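Local coordinates for dehydroquinate synthase (Thermus thermophilus, PDB 1UJN), which probably converts 3-deoxy-D-arabino-heptulosonate 7-phosphate to 3-dehydroquinate with release of phosphate, in the second step of the chorismate pathway, at residues M1-P9 with P13-P25. Residues are numbered along the deposited sequence; the frame is centred on the assembly and turned at random.
Sequences MQRLEVREP and PILVGEGVLKEVP
Gln2 pairs with Val16 and Leu4 with Ile14 as hydrogen-bonded pairs of an antiparallel beta hairpin. Strands 2-6 and 13-17 run at 157° to each other. Each pair closes two backbone bonds, among them Gln2 N to Val16 O (2.8 Å) and a nearly straight one from Leu4 N to Ile14 O (2.9 Å). Arg3-Leu15 and Glu5-Pro13 are the non-hydrogen-bonded pairs.

Met1 reaches past the strand end into the turn after Gly17. Its CG is anti to the backbone N (chi1 -172°), and bends at chi2 and chi3 fold the thioether against Val20. Met1 CE lies 3.6 Å from Val20 CG1. Met1 SD lies 4.1 Å from Leu15 CD1. CE also meets the tip of Lys22, whose NZ bonds to Gly19 O. With an alanine here, Val20 CG1 would probably lose its thioether cover and a gap would be likely to open beside Leu15 CD1.

Arg3 extends alongside Pro13, with Pro13 CB over one guanidinium face, 3.5 Å from Arg3 NH2. Its aliphatic part rests on Leu15 CD1. Val6 CG2 touches Ile14 CD1, on the face where Leu4 and Ile14 meet Val207 of helix 199-216.

A water joins Met1 N (2.6 Å) to Glu18 N, and Met1 N also bonds to Glu200. Arg3 NH1 and Glu23 OE1 stay 4.3 Å apart, too far for a salt bridge, and their opposite charges may attract only weakly. Backbone bonds and apolar cover thus join strand 2-6, outermost in this chain, to the mixed sheet, with no salt bridge between the two segments.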
ATOM      1  N   MET A   1       3.169  34.112  -4.003  1.00 35.87           N
ATOM      2  CA  MET A   1       3.532  32.666  -4.015  1.00 34.75           C
ATOM      3  C   MET A   1       4.191  32.289  -2.696  1.00 34.55           C
ATOM      4  O   MET A   1       5.177  32.896  -2.289  1.00 36.28           O
ATOM      5  CB  MET A   1       4.493  32.369  -5.168  1.00 35.45           C
ATOM      6  CG  MET A   1       4.783  30.883  -5.378  1.00 36.01           C
ATOM      7  SD  MET A   1       3.260  29.921  -5.610  1.00 34.58           S
ATOM      8  CE  MET A   1       2.729  30.517  -7.219  1.00 32.82           C
ATOM      9  N   GLN A   2       3.632  31.286  -2.029  1.00 32.04           N
ATOM     10  CA  GLN A   2       4.160  30.823  -0.755  1.00 30.49           C
ATOM     11  C   GLN A   2       4.739  29.428  -0.940  1.00 29.18           C
ATOM     12  O   GLN A   2       4.095  28.571  -1.530  1.00 26.51           O
ATOM     13  CB  GLN A   2       3.037  30.761   0.281  1.00 32.81           C
ATOM     14  CG  GLN A   2       2.335  32.083   0.506  1.00 35.20           C
ATOM     15  CD  GLN A   2       3.257  33.112   1.108  1.00 37.68           C
ATOM     16  OE1 GLN A   2       3.822  32.899   2.182  1.00 39.89           O
ATOM     17  NE2 GLN A   2       3.421  34.237   0.420  1.00 38.77           N
ATOM     18  N   ARG A   3       5.950  29.203  -0.442  1.00 27.58           N
ATOM     19  CA  ARG A   3       6.557  27.889  -0.559  1.00 28.21           C
ATOM     20  C   ARG A   3       6.842  27.325   0.825  1.00 29.50           C
ATOM     21  O   ARG A   3       7.600  27.910   1.604  1.00 29.17           O
ATOM     22  CB  ARG A   3       7.856  27.949  -1.368  1.00 29.15           C
ATOM     23  CG  ARG A   3       8.440  26.572  -1.679  1.00 27.43           C
ATOM     24  CD  ARG A   3       9.816  26.672  -2.347  1.00 29.82           C
ATOM     25  NE  ARG A   3      10.404  25.354  -2.583  1.00 30.99           N
ATOM     26  CZ  ARG A   3      10.251  24.644  -3.697  1.00 27.16           C
ATOM     27  NH1 ARG A   3       9.528  25.121  -4.704  1.00 30.46           N
ATOM     28  NH2 ARG A   3      10.819  23.452  -3.801  1.00 28.30           N
ATOM     29  N   LEU A   4       6.211  26.199   1.134  1.00 26.93           N
ATOM     30  CA  LEU A   4       6.410  25.538   2.413  1.00 26.36           C
ATOM     31  C   LEU A   4       7.126  24.230   2.123  1.00 25.84           C
ATOM     32  O   LEU A   4       7.145  23.764   0.980  1.00 24.55           O
ATOM     33  CB  LEU A   4       5.071  25.248   3.096  1.00 26.99           C
ATOM     34  CG  LEU A   4       4.210  26.419   3.574  1.00 30.87           C
ATOM     35  CD1 LEU A   4       3.698  27.215   2.387  1.00 32.05           C
ATOM     36  CD2 LEU A   4       3.045  25.875   4.389  1.00 30.20           C
ATOM     37  N   GLU A   5       7.720  23.639   3.151  1.00 24.29           N
ATOM     38  CA  GLU A   5       8.419  22.379   2.966  1.00 24.75           C
ATOM     39  C   GLU A   5       8.094  21.379   4.060  1.00 25.24           C
ATOM     40  O   GLU A   5       8.062  21.718   5.248  1.00 24.05           O
ATOM     41  CB  GLU A   5       9.937  22.591   2.941  1.00 28.42           C
ATOM     42  CG  GLU A   5      10.432  23.571   1.890  1.00 33.96           C
ATOM     43  CD  GLU A   5      11.949  23.579   1.774  1.00 36.89           C
ATOM     44  OE1 GLU A   5      12.633  23.555   2.822  1.00 38.06           O
ATOM     45  OE2 GLU A   5      12.459  23.617   0.635  1.00 40.56           O
ATOM     46  N   VAL A   6       7.822  20.149   3.644  1.00 23.64           N
ATOM     47  CA  VAL A   6       7.579  19.065   4.576  1.00 23.45           C
ATOM     48  C   VAL A   6       8.923  18.373   4.538  1.00 24.52           C
ATOM     49  O   VAL A   6       9.470  18.145   3.457  1.00 24.60           O
ATOM     50  CB  VAL A   6       6.502  18.093   4.078  1.00 20.77           C
ATOM     51  CG1 VAL A   6       6.578  16.789   4.877  1.00 22.15           C
ATOM     52  CG2 VAL A   6       5.122  18.730   4.246  1.00 22.27           C
ATOM     53  N   ARG A   7       9.465  18.050   5.705  1.00 26.37           N
ATOM     54  CA  ARG A   7      10.773  17.413   5.763  1.00 30.01           C
ATOM     55  C   ARG A   7      10.725  15.931   6.111  1.00 32.50           C
ATOM     56  O   ARG A   7      11.479  15.132   5.558  1.00 31.72           O
ATOM     57  CB  ARG A   7      11.650  18.140   6.786  1.00 32.33           C
ATOM     58  CG  ARG A   7      11.790  19.636   6.528  1.00 35.12           C
ATOM     59  CD  ARG A   7      12.488  19.890   5.207  1.00 38.22           C
ATOM     60  NE  ARG A   7      13.885  19.469   5.250  1.00 40.65           N
ATOM     61  CZ  ARG A   7      14.661  19.336   4.178  1.00 42.63           C
ATOM     62  NH1 ARG A   7      14.176  19.585   2.966  1.00 41.27           N
ATOM     63  NH2 ARG A   7      15.925  18.959   4.320  1.00 41.64           N
ATOM     64  N   GLU A   8       9.843  15.570   7.033  1.00 34.99           N
ATOM     65  CA  GLU A   8       9.732  14.183   7.473  1.00 39.40           C
ATOM     66  C   GLU A   8       8.303  13.658   7.383  1.00 40.07           C
ATOM     67  O   GLU A   8       7.343  14.417   7.537  1.00 41.00           O
ATOM     68  CB  GLU A   8      10.237  14.063   8.916  1.00 43.10           C
ATOM     69  CG  GLU A   8      11.687  14.504   9.108  1.00 47.09           C
ATOM     70  CD  GLU A   8      12.687  13.519   8.519  1.00 50.29           C
ATOM     71  OE1 GLU A   8      12.351  12.848   7.520  1.00 52.27           O
ATOM     72  OE2 GLU A   8      13.816  13.422   9.051  1.00 53.19           O
ATOM     73  N   PRO A   9       8.145  12.344   7.139  1.00 39.70           N
ATOM     74  CA  PRO A   9       9.226  11.368   6.951  1.00 39.15           C
ATOM     75  C   PRO A   9       9.836  11.410   5.552  1.00 38.12           C
ATOM     76  O   PRO A   9      10.918  10.873   5.321  1.00 39.00           O
ATOM     77  CB  PRO A   9       8.534  10.039   7.235  1.00 38.74           C
ATOM     78  CG  PRO A   9       7.174  10.268   6.677  1.00 39.24           C
ATOM     79  CD  PRO A   9       6.837  11.665   7.180  1.00 40.86           C
ATOM     80  N   PRO A  13       7.777  19.828  -1.344  1.00 19.18           N
ATOM     81  CA  PRO A  13       7.319  21.215  -1.244  1.00 19.37           C
ATOM     82  C   PRO A  13       5.807  21.348  -1.397  1.00 19.31           C
ATOM     83  O   PRO A  13       5.164  20.526  -2.051  1.00 17.76           O
ATOM     84  CB  PRO A  13       8.043  21.882  -2.398  1.00 18.30           C
ATOM     85  CG  PRO A  13       7.926  20.815  -3.463  1.00 20.06           C
ATOM     86  CD  PRO A  13       8.275  19.542  -2.704  1.00 19.33           C
ATOM     87  N   ILE A  14       5.259  22.398  -0.793  1.00 18.86           N
ATOM     88  CA  ILE A  14       3.838  22.706  -0.893  1.00 17.60           C
ATOM     89  C   ILE A  14       3.807  24.163  -1.339  1.00 19.28           C
ATOM     90  O   ILE A  14       4.275  25.047  -0.617  1.00 19.51           O
ATOM     91  CB  ILE A  14       3.106  22.595   0.467  1.00 19.54           C
ATOM     92  CG1 ILE A  14       3.076  21.139   0.940  1.00 19.78           C
ATOM     93  CG2 ILE A  14       1.689  23.150   0.330  1.00 20.23           C
ATOM     94  CD1 ILE A  14       2.541  20.965   2.359  1.00 20.55           C
ATOM     95  N   LEU A  15       3.282  24.406  -2.534  1.00 16.87           N
ATOM     96  CA  LEU A  15       3.200  25.765  -3.070  1.00 19.11           C
ATOM     97  C   LEU A  15       1.764  26.249  -3.004  1.00 19.97           C
ATOM     98  O   LEU A  15       0.843  25.516  -3.353  1.00 19.35           O
ATOM     99  CB  LEU A  15       3.658  25.804  -4.532  1.00 19.40           C
ATOM    100  CG  LEU A  15       5.153  25.717  -4.851  1.00 20.71           C
ATOM    101  CD1 LEU A  15       5.854  26.996  -4.394  1.00 22.34           C
ATOM    102  CD2 LEU A  15       5.749  24.494  -4.170  1.00 19.12           C
ATOM    103  N   VAL A  16       1.575  27.490  -2.563  1.00 20.00           N
ATOM    104  CA  VAL A  16       0.239  28.069  -2.480  1.00 22.58           C
ATOM    105  C   VAL A  16       0.306  29.484  -3.054  1.00 22.80           C
ATOM    106  O   VAL A  16       1.039  30.324  -2.545  1.00 24.41           O
ATOM    107  CB  VAL A  16      -0.251  28.146  -1.016  1.00 24.54           C
ATOM    108  CG1 VAL A  16      -1.686  28.666  -0.976  1.00 24.37           C
ATOM    109  CG2 VAL A  16      -0.161  26.769  -0.358  1.00 22.96           C
ATOM    110  N   GLY A  17      -0.443  29.733  -4.123  1.00 24.00           N
ATOM    111  CA  GLY A  17      -0.433  31.056  -4.724  1.00 25.51           C
ATOM    112  C   GLY A  17      -0.987  31.053  -6.132  1.00 26.32           C
ATOM    113  O   GLY A  17      -1.648  30.101  -6.543  1.00 25.93           O
ATOM    114  N   GLU A  18      -0.734  32.124  -6.877  1.00 27.97           N
ATOM    115  CA  GLU A  18      -1.214  32.210  -8.249  1.00 29.76           C
ATOM    116  C   GLU A  18      -0.050  31.987  -9.196  1.00 28.73           C
ATOM    117  O   GLU A  18       0.937  32.721  -9.170  1.00 28.94           O
ATOM    118  CB  GLU A  18      -1.864  33.571  -8.504  1.00 33.19           C
ATOM    119  CG  GLU A  18      -3.171  33.760  -7.745  1.00 38.47           C
ATOM    120  CD  GLU A  18      -3.834  35.095  -8.025  1.00 42.84           C
ATOM    121  OE1 GLU A  18      -3.961  35.462  -9.214  1.00 43.29           O
ATOM    122  OE2 GLU A  18      -4.237  35.770  -7.053  1.00 44.94           O
ATOM    123  N   GLY A  19      -0.172  30.956 -10.023  1.00 28.58           N
ATOM    124  CA  GLY A  19       0.877  30.628 -10.967  1.00 28.66           C
ATOM    125  C   GLY A  19       1.751  29.517 -10.422  1.00 27.20           C
ATOM    126  O   GLY A  19       2.953  29.491 -10.667  1.00 28.04           O
ATOM    127  N   VAL A  20       1.156  28.595  -9.674  1.00 27.73           N
ATOM    128  CA  VAL A  20       1.926  27.487  -9.110  1.00 27.33           C
ATOM    129  C   VAL A  20       2.495  26.526 -10.163  1.00 26.21           C
ATOM    130  O   VAL A  20       3.518  25.885  -9.928  1.00 25.52           O
ATOM    131  CB  VAL A  20       1.086  26.676  -8.089  1.00 28.35           C
ATOM    132  CG1 VAL A  20       0.659  27.585  -6.943  1.00 29.74           C
ATOM    133  CG2 VAL A  20      -0.130  26.053  -8.768  1.00 30.65           C
ATOM    134  N   LEU A  21       1.850  26.426 -11.322  1.00 26.37           N
ATOM    135  CA  LEU A  21       2.342  25.525 -12.368  1.00 27.81           C
ATOM    136  C   LEU A  21       3.774  25.811 -12.806  1.00 28.46           C
ATOM    137  O   LEU A  21       4.512  24.893 -13.166  1.00 27.97           O
ATOM    138  CB  LEU A  21       1.424  25.564 -13.593  1.00 28.55           C
ATOM    139  CG  LEU A  21       0.161  24.706 -13.517  1.00 30.68           C
ATOM    140  CD1 LEU A  21      -0.662  24.906 -14.777  1.00 28.37           C
ATOM    141  CD2 LEU A  21       0.538  23.233 -13.365  1.00 31.98           C
ATOM    142  N   LYS A  22       4.169  27.080 -12.773  1.00 28.73           N
ATOM    143  CA  LYS A  22       5.521  27.467 -13.167  1.00 29.91           C
ATOM    144  C   LYS A  22       6.551  26.896 -12.190  1.00 29.65           C
ATOM    145  O   LYS A  22       7.730  26.771 -12.519  1.00 30.63           O
ATOM    146  CB  LYS A  22       5.651  28.993 -13.185  1.00 32.68           C
ATOM    147  CG  LYS A  22       5.970  29.578 -11.817  1.00 38.19           C
ATOM    148  CD  LYS A  22       6.030  31.094 -11.836  1.00 42.88           C
ATOM    149  CE  LYS A  22       5.941  31.655 -10.428  1.00 43.27           C
ATOM    150  NZ  LYS A  22       4.669  31.275  -9.753  1.00 45.34           N
ATOM    151  N   GLU A  23       6.100  26.558 -10.986  1.00 27.13           N
ATOM    152  CA  GLU A  23       6.985  26.024  -9.953  1.00 25.95           C
ATOM    153  C   GLU A  23       7.125  24.504  -9.955  1.00 23.54           C
ATOM    154  O   GLU A  23       7.905  23.950  -9.183  1.00 21.48           O
ATOM    155  CB  GLU A  23       6.497  26.476  -8.576  1.00 29.73           C
ATOM    156  CG  GLU A  23       6.563  27.980  -8.376  1.00 37.72           C
ATOM    157  CD  GLU A  23       7.972  28.511  -8.541  1.00 40.91           C
ATOM    158  OE1 GLU A  23       8.854  28.109  -7.755  1.00 42.69           O
ATOM    159  OE2 GLU A  23       8.200  29.324  -9.463  1.00 46.21           O
ATOM    160  N   VAL A  24       6.378  23.826 -10.814  1.00 22.81           N
ATOM    161  CA  VAL A  24       6.451  22.368 -10.858  1.00 22.06           C
ATOM    162  C   VAL A  24       7.677  21.909 -11.634  1.00 22.32           C
ATOM    163  O   VAL A  24       7.918  22.371 -12.744  1.00 22.87           O
ATOM    164  CB  VAL A  24       5.201  21.756 -11.532  1.00 19.70           C
ATOM    165  CG1 VAL A  24       5.296  20.232 -11.524  1.00 21.31           C
ATOM    166  CG2 VAL A  24       3.933  22.221 -10.809  1.00 18.85           C
ATOM    167  N   PRO A  25       8.482  21.004 -11.054  1.00 22.35           N
ATOM    168  CA  PRO A  25       9.661  20.545 -11.798  1.00 22.48           C
ATOM    169  C   PRO A  25       9.192  19.797 -13.051  1.00 23.13           C
ATOM    170  O   PRO A  25       8.258  18.994 -12.986  1.00 21.79           O
ATOM    171  CB  PRO A  25      10.345  19.593 -10.820  1.00 21.18           C
ATOM    172  CG  PRO A  25       9.922  20.102  -9.478  1.00 22.68           C
ATOM    173  CD  PRO A  25       8.469  20.450  -9.689  1.00 22.01           C
TER
HETATM  174  O   HOH W   1       0.976  34.152  -5.405  1.00 34.77           O
HETATM  175  O   HOH W   2       8.539  22.774  -6.817  1.00 28.15           O